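Local coordinates for putative thiosugar synthase (Amycolatopsis orientalis, PDB 4N6F), which probably catalyses sulphur transfer from a sulphur-carrier protein to a sugar phosphate in 2-thiosugar biosynthesis, and binds fructose 6-phosphate in a TIM barrel, at residues Leu43-Ala48 and Met229-Arg234. Residues are numbered along the deposited sequence; the frame is centred on the assembly and turned at random.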
# COMPACT_ATOMS: atom_id res chain seq x y z
N LEU A 43 -13.40 -13.93 4.13
CA LEU A 43 -14.43 -12.98 3.69
C LEU A 43 -14.71 -11.91 4.75
O LEU A 43 -14.89 -10.74 4.40
CB LEU A 43 -15.72 -13.69 3.27
CG LEU A 43 -15.65 -14.51 1.97
CD1 LEU A 43 -16.97 -15.23 1.72
CD2 LEU A 43 -15.29 -13.67 0.76
N ASN A 44 -14.72 -12.30 6.03
CA ASN A 44 -14.87 -11.34 7.13
C ASN A 44 -13.70 -10.36 7.19
O ASN A 44 -13.91 -9.16 7.15
CB ASN A 44 -15.01 -12.03 8.49
CG ASN A 44 -16.42 -12.54 8.76
OD1 ASN A 44 -17.40 -11.97 8.27
ND2 ASN A 44 -16.53 -13.61 9.54
N ALA A 45 -12.48 -10.88 7.27
CA ALA A 45 -11.30 -10.03 7.45
C ALA A 45 -10.95 -9.17 6.21
O ALA A 45 -10.40 -8.09 6.35
CB ALA A 45 -10.10 -10.85 7.86
N ALA A 46 -11.24 -9.67 5.01
CA ALA A 46 -11.11 -8.85 3.80
C ALA A 46 -12.17 -7.73 3.69
O ALA A 46 -11.99 -6.79 2.92
CB ALA A 46 -11.16 -9.73 2.56
N GLY A 47 -13.27 -7.83 4.45
CA GLY A 47 -14.36 -6.85 4.37
C GLY A 47 -15.14 -6.99 3.07
O GLY A 47 -15.75 -6.03 2.59
N ALA A 48 -15.11 -8.19 2.52
CA ALA A 48 -15.74 -8.51 1.24
C ALA A 48 -17.26 -8.39 1.26
O ALA A 48 -17.90 -8.67 2.27
CB ALA A 48 -15.35 -9.92 0.84
N MET A 229 -3.39 -11.20 6.31
CA MET A 229 -3.15 -10.70 4.96
C MET A 229 -4.44 -10.17 4.34
O MET A 229 -4.43 -9.15 3.69
CB MET A 229 -2.54 -11.77 4.05
CG MET A 229 -2.26 -11.29 2.63
SD MET A 229 -1.13 -9.89 2.55
CE MET A 229 0.46 -10.71 2.53
N ALA A 230 -5.55 -10.88 4.56
CA ALA A 230 -6.86 -10.40 4.15
C ALA A 230 -7.14 -9.04 4.78
O ALA A 230 -7.53 -8.10 4.07
CB ALA A 230 -7.93 -11.40 4.53
N ALA A 231 -6.88 -8.91 6.08
CA ALA A 231 -7.06 -7.64 6.79
C ALA A 231 -6.15 -6.56 6.24
O ALA A 231 -6.57 -5.42 6.04
CB ALA A 231 -6.84 -7.80 8.29
N ALA A 232 -4.90 -6.92 6.01
CA ALA A 232 -3.92 -6.00 5.46
C ALA A 232 -4.33 -5.50 4.08
O ALA A 232 -4.12 -4.34 3.75
CB ALA A 232 -2.56 -6.68 5.37
N MET A 233 -4.89 -6.38 3.27
CA MET A 233 -5.32 -6.03 1.93
C MET A 233 -6.54 -5.09 1.92
O MET A 233 -6.60 -4.18 1.09
CB MET A 233 -5.58 -7.29 1.12
CG MET A 233 -4.28 -7.90 0.64
SD MET A 233 -4.55 -9.39 -0.30
CE MET A 233 -2.89 -9.63 -0.94
N ARG A 234 -7.48 -5.30 2.84
CA ARG A 234 -8.60 -4.37 3.01
C ARG A 234 -8.07 -2.97 3.25
O ARG A 234 -8.50 -2.00 2.62
CB ARG A 234 -9.51 -4.77 4.18
CG ARG A 234 -10.90 -4.17 4.07
CD ARG A 234 -11.40 -3.48 5.33
NE ARG A 234 -11.90 -4.41 6.34
CZ ARG A 234 -13.13 -4.42 6.87
NH1 ARG A 234 -14.07 -3.55 6.49
NH2 ARG A 234 -13.42 -5.33 7.80
O HOH W 1 -10.58 -6.32 8.38
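Alanines let the end of helix 36-46 come very close to the N-terminal part of helix 226-245: the backbones approach to 4.5 Å between the CA atoms of Ala-46 and Ala-230. The tight part is built mainly from methyl groups. CB of Ala-230 points into the neighbouring helix and meets two methyls there, Ala-45 CB at 4.0 Å and Ala-46 CB at a similar distance. Next to this trio the main chain itself makes contact, since CA of Ala-231 lies 3.4 Å from the carbonyl O of Ala-45, a CA-H...O approach with an angle of 145° at the hydrogen. The root of Arg-234 also belongs to the tight region: its CG stands anti to the backbone N (chi1 -159°), passing 3.1 Å from O of Ala-46. Strand 26-28 lines the inner side of this packing, where Ile-26 and Val-28 touch Ala-46, and Leu-220 of helix 218-221 backs Ala-230.

The looser, polar and partly hydrated side begins at the guanidinium of Arg-234, where bends at chi2 and chi3 have folded the chain across the helix end. The group thus lies flat over the backbone of Gly-47, with CA of that glycine 3.7 Å from CZ and centred under one face. Gly-47 closes the helix in a Schellman motif at positive phi (71°), with Ala-48 N bonded back to O of Leu-43; lacking a side chain, it leaves room for the planar group. No direct hydrogen bond joins the segments here. Instead, a water in the guanidinium plane accepts from NE of Arg-234 at 3.1 Å and donates to O of Ala-45 at 2.7 Å, bridging the two helices. The pairing of the first and last major helices flanking strand 26-28 is characteristic of the closure of a TIM barrel, where the outer helical layer completes its ring.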